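Local coordinates for protein peptidoglycan glycosyltransferase (PDB 4MNR) that belongs to the penicillin-binding proteins, here as its transpeptidase domain, whose fold is shared with the serine beta-lactamases, at residues 176-190 against 317-331. Sequence-based numbering, arbitrary orientation. Where two conformers were deposited one is given.
Sequences AAGSLYAPGSTFKIV and PQATVLEMAMVGTAI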
# COMPACT_ATOMS: atom_id res chain seq x y z
N ALA A 176 -2.67 6.88 2.29
CA ALA A 176 -1.82 6.02 1.46
C ALA A 176 -0.48 5.68 2.08
O ALA A 176 0.04 4.57 1.90
CB ALA A 176 -1.62 6.66 0.07
N ALA A 177 0.11 6.65 2.76
CA ALA A 177 1.41 6.46 3.39
C ALA A 177 1.31 6.58 4.90
O ALA A 177 2.10 5.99 5.62
CB ALA A 177 2.40 7.48 2.86
N GLY A 178 0.34 7.37 5.36
CA GLY A 178 0.34 7.85 6.74
C GLY A 178 -0.52 7.14 7.77
O GLY A 178 -0.55 7.56 8.93
N SER A 179 -1.19 6.07 7.36
CA SER A 179 -2.18 5.38 8.18
C SER A 179 -1.97 3.86 8.24
O SER A 179 -1.74 3.23 7.22
CB SER A 179 -3.58 5.65 7.61
OG SER A 179 -3.89 7.03 7.70
N LEU A 180 -2.08 3.27 9.44
CA LEU A 180 -2.00 1.81 9.57
C LEU A 180 -3.36 1.16 9.41
O LEU A 180 -4.35 1.60 10.00
CB LEU A 180 -1.42 1.39 10.92
CG LEU A 180 0.05 1.71 11.14
CD1 LEU A 180 0.45 1.29 12.56
CD2 LEU A 180 0.90 1.00 10.10
N TYR A 181 -3.40 0.07 8.67
CA TYR A 181 -4.62 -0.71 8.47
C TYR A 181 -4.36 -2.18 8.80
O TYR A 181 -3.24 -2.66 8.67
CB TYR A 181 -5.03 -0.67 6.99
CG TYR A 181 -5.60 0.63 6.47
CD1 TYR A 181 -6.96 0.89 6.57
CD2 TYR A 181 -4.80 1.58 5.86
CE1 TYR A 181 -7.51 2.06 6.09
CE2 TYR A 181 -5.33 2.76 5.38
CZ TYR A 181 -6.69 2.99 5.49
OH TYR A 181 -7.25 4.16 5.01
N ALA A 182 -5.40 -2.91 9.18
CA ALA A 182 -5.31 -4.37 9.16
C ALA A 182 -5.37 -4.80 7.70
O ALA A 182 -6.28 -4.40 6.97
CB ALA A 182 -6.47 -4.98 9.91
N PRO A 183 -4.40 -5.63 7.26
CA PRO A 183 -4.38 -5.98 5.83
C PRO A 183 -5.33 -7.11 5.49
O PRO A 183 -5.60 -7.36 4.31
CB PRO A 183 -2.93 -6.43 5.61
CG PRO A 183 -2.51 -7.00 6.95
CD PRO A 183 -3.20 -6.10 7.98
N GLY A 184 -5.81 -7.82 6.51
CA GLY A 184 -6.64 -8.99 6.26
C GLY A 184 -5.94 -9.96 5.32
O GLY A 184 -4.71 -10.09 5.32
N SER A 185 -6.73 -10.64 4.51
CA SER A 185 -6.22 -11.75 3.72
C SER A 185 -5.17 -11.38 2.66
O SER A 185 -4.54 -12.25 2.07
CB SER A 185 -7.40 -12.56 3.14
OG SER A 185 -8.41 -11.69 2.67
N THR A 186 -4.95 -10.08 2.42
CA THR A 186 -3.86 -9.65 1.56
C THR A 186 -2.50 -10.07 2.12
O THR A 186 -1.55 -10.36 1.39
CB THR A 186 -3.87 -8.12 1.37
OG1 THR A 186 -4.91 -7.55 2.17
CG2 THR A 186 -4.19 -7.81 -0.06
N PHE A 187 -2.41 -10.12 3.44
CA PHE A 187 -1.19 -10.52 4.14
C PHE A 187 -0.84 -11.99 3.89
O PHE A 187 0.29 -12.42 4.16
CB PHE A 187 -1.37 -10.26 5.64
CG PHE A 187 -0.15 -10.55 6.47
CD1 PHE A 187 0.89 -9.62 6.57
CD2 PHE A 187 -0.07 -11.71 7.21
CE1 PHE A 187 2.00 -9.87 7.35
CE2 PHE A 187 1.06 -11.98 8.00
CZ PHE A 187 2.09 -11.05 8.07
N LYS A 188 -1.79 -12.77 3.40
CA LYS A 188 -1.50 -14.17 3.09
C LYS A 188 -0.37 -14.28 2.06
O LYS A 188 0.29 -15.32 1.98
CB LYS A 188 -2.76 -14.91 2.63
CG LYS A 188 -3.78 -15.11 3.75
CD LYS A 188 -5.08 -15.70 3.25
CE LYS A 188 -6.09 -15.78 4.43
NZ LYS A 188 -7.44 -16.07 3.93
N ILE A 189 -0.12 -13.23 1.30
CA ILE A 189 1.05 -13.22 0.41
C ILE A 189 2.32 -13.45 1.24
O ILE A 189 3.19 -14.25 0.88
CB ILE A 189 1.20 -11.89 -0.34
CG1 ILE A 189 0.02 -11.66 -1.29
CG2 ILE A 189 2.52 -11.86 -1.10
CD1 ILE A 189 0.03 -10.28 -1.92
N VAL A 190 2.42 -12.76 2.38
CA VAL A 190 3.57 -12.91 3.28
C VAL A 190 3.64 -14.30 3.92
O VAL A 190 4.70 -14.94 3.91
CB VAL A 190 3.58 -11.84 4.40
CG1 VAL A 190 4.76 -12.06 5.36
CG2 VAL A 190 3.67 -10.45 3.78
N PRO A 317 -0.72 -8.38 12.03
CA PRO A 317 -0.09 -7.29 11.26
C PRO A 317 -0.93 -6.02 11.13
O PRO A 317 -2.16 -6.08 11.03
CB PRO A 317 0.08 -7.90 9.88
CG PRO A 317 -1.04 -8.93 9.79
CD PRO A 317 -1.14 -9.50 11.16
N GLN A 318 -0.25 -4.88 11.16
CA GLN A 318 -0.87 -3.60 10.80
C GLN A 318 0.07 -2.99 9.79
O GLN A 318 1.28 -2.92 10.01
CB GLN A 318 -0.97 -2.68 12.00
CG GLN A 318 -1.73 -3.27 13.17
CD GLN A 318 -1.82 -2.30 14.32
OE1 GLN A 318 -1.35 -2.57 15.42
NE2 GLN A 318 -2.44 -1.15 14.07
N ALA A 319 -0.48 -2.52 8.68
CA ALA A 319 0.39 -2.07 7.60
C ALA A 319 -0.13 -0.81 6.97
O ALA A 319 -1.34 -0.56 6.95
CB ALA A 319 0.50 -3.16 6.54
N THR A 320 0.78 -0.03 6.39
CA THR A 320 0.35 1.06 5.51
C THR A 320 0.02 0.51 4.13
O THR A 320 0.43 -0.59 3.79
CB THR A 320 1.44 2.12 5.38
OG1 THR A 320 2.64 1.52 4.88
CG2 THR A 320 1.73 2.75 6.71
N VAL A 321 -0.70 1.29 3.33
CA VAL A 321 -0.98 0.86 1.96
C VAL A 321 0.34 0.79 1.18
O VAL A 321 0.55 -0.11 0.35
CB VAL A 321 -2.00 1.79 1.29
CG1 VAL A 321 -2.29 1.32 -0.14
CG2 VAL A 321 -3.27 1.81 2.13
N LEU A 322 1.25 1.72 1.48
CA LEU A 322 2.58 1.69 0.88
C LEU A 322 3.31 0.38 1.19
O LEU A 322 3.90 -0.22 0.29
CB LEU A 322 3.40 2.89 1.40
CG LEU A 322 4.86 2.95 0.94
CD1 LEU A 322 4.97 2.99 -0.59
CD2 LEU A 322 5.56 4.15 1.57
N GLU A 323 3.23 -0.07 2.44
CA GLU A 323 3.85 -1.34 2.82
C GLU A 323 3.24 -2.49 2.03
O GLU A 323 3.96 -3.37 1.56
CB GLU A 323 3.71 -1.61 4.32
CG GLU A 323 4.04 -3.04 4.73
CD GLU A 323 5.51 -3.43 4.51
OE1 GLU A 323 6.41 -2.57 4.64
OE2 GLU A 323 5.76 -4.61 4.19
N MSE A 324 1.92 -2.50 1.87
CA MSE A 324 1.31 -3.59 1.11
C MSE A 324 1.69 -3.55 -0.37
O MSE A 324 1.82 -4.59 -1.01
CB MSE A 324 -0.22 -3.65 1.31
CG MSE A 324 -0.62 -3.89 2.75
SE MSE A 324 0.34 -5.39 3.60
CE MSE A 324 -0.18 -6.82 2.37
N ALA A 325 1.90 -2.36 -0.91
CA ALA A 325 2.40 -2.26 -2.27
C ALA A 325 3.82 -2.81 -2.33
O ALA A 325 4.16 -3.50 -3.28
CB ALA A 325 2.35 -0.81 -2.75
N MSE A 326 4.62 -2.52 -1.31
CA MSE A 326 5.97 -3.08 -1.24
C MSE A 326 5.97 -4.60 -1.17
O MSE A 326 6.83 -5.26 -1.75
CB MSE A 326 6.75 -2.48 -0.06
CG MSE A 326 6.99 -0.97 -0.27
SE MSE A 326 7.64 -0.12 1.35
CE MSE A 326 9.12 -1.28 1.65
N VAL A 327 4.99 -5.17 -0.46
CA VAL A 327 4.85 -6.62 -0.44
C VAL A 327 4.61 -7.13 -1.85
O VAL A 327 5.22 -8.10 -2.29
CB VAL A 327 3.70 -7.07 0.50
CG1 VAL A 327 3.36 -8.53 0.26
CG2 VAL A 327 4.09 -6.85 1.95
N GLY A 328 3.74 -6.45 -2.58
CA GLY A 328 3.51 -6.77 -3.98
C GLY A 328 4.76 -6.65 -4.84
O GLY A 328 5.01 -7.48 -5.72
N THR A 329 5.55 -5.60 -4.62
CA THR A 329 6.74 -5.43 -5.44
C THR A 329 7.76 -6.55 -5.18
O THR A 329 8.48 -6.92 -6.09
CB THR A 329 7.42 -4.04 -5.33
OG1 THR A 329 7.94 -3.84 -4.01
CG2 THR A 329 6.42 -2.93 -5.67
N ALA A 330 7.79 -7.10 -3.97
CA ALA A 330 8.71 -8.20 -3.67
C ALA A 330 8.38 -9.39 -4.55
O ALA A 330 9.26 -10.03 -5.11
CB ALA A 330 8.61 -8.60 -2.21
N ILE A 331 7.09 -9.69 -4.66
CA ILE A 331 6.67 -10.83 -5.47
C ILE A 331 6.91 -10.56 -6.96
O ILE A 331 7.34 -11.45 -7.70
CB ILE A 331 5.21 -11.20 -5.17
CG1 ILE A 331 5.06 -11.54 -3.68
CG2 ILE A 331 4.76 -12.37 -6.04
CD1 ILE A 331 6.05 -12.59 -3.18
O HOH W 1 -1.25 3.80 4.62
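P317 lays its ring over one face of F187: CG stands 3.7 Å from the ring centroid and 9° off the normal, a CH-pi contact, while V190 CB covers the opposite face nearer the rim. F187 CG lies anti to its own backbone N (chi1 -176°), which turns one ring face to P317. P317 CG also meets P183 CG, the two proline rings crossing at about a right angle. P317 O is buried here without a polar partner. From P317 the chain runs antiparallel to 180-182, and Y181 and A319 form a single hydrogen-bonded bridge, Y181 N to A319 O and A319 N to Y181 O, both 2.8 Å. Beyond the bridge, water 1 donates to S179 O and accepts from V321 N, joining the loop to the first turn of helix 321-332. T320 caps this turn, its OG1 accepting from E323 N, while its CG2 lies against A177 O and S179 O. A weak bond from L322 N to A176 O ties the loop to the helix once more. Farther along, M324, a selenomethionine bent at chi2 and chi3, fits between P183 and T186, with SE 4.0 Å from P183 CB and CE at T186 CB. I189 CG2 then rests on V327 CG1 (3.7 Å) and I331 CG1 (3.6 Å), and V190 CG2 crosses V327. T186 and F187 are the two middle residues of the family's SxxK motif, residues 185-188, at the N-terminal end of helix 188-197. The contact thus joins the start of that helix to helix 321-332, buried near the centre of the chain. F266 meets F187 edge-to-face; W413 of strand 409-418 touches Y181, T186 and M324, and strands 130-135 and 425-431 pack against V321, while E432 holds Y181 OH.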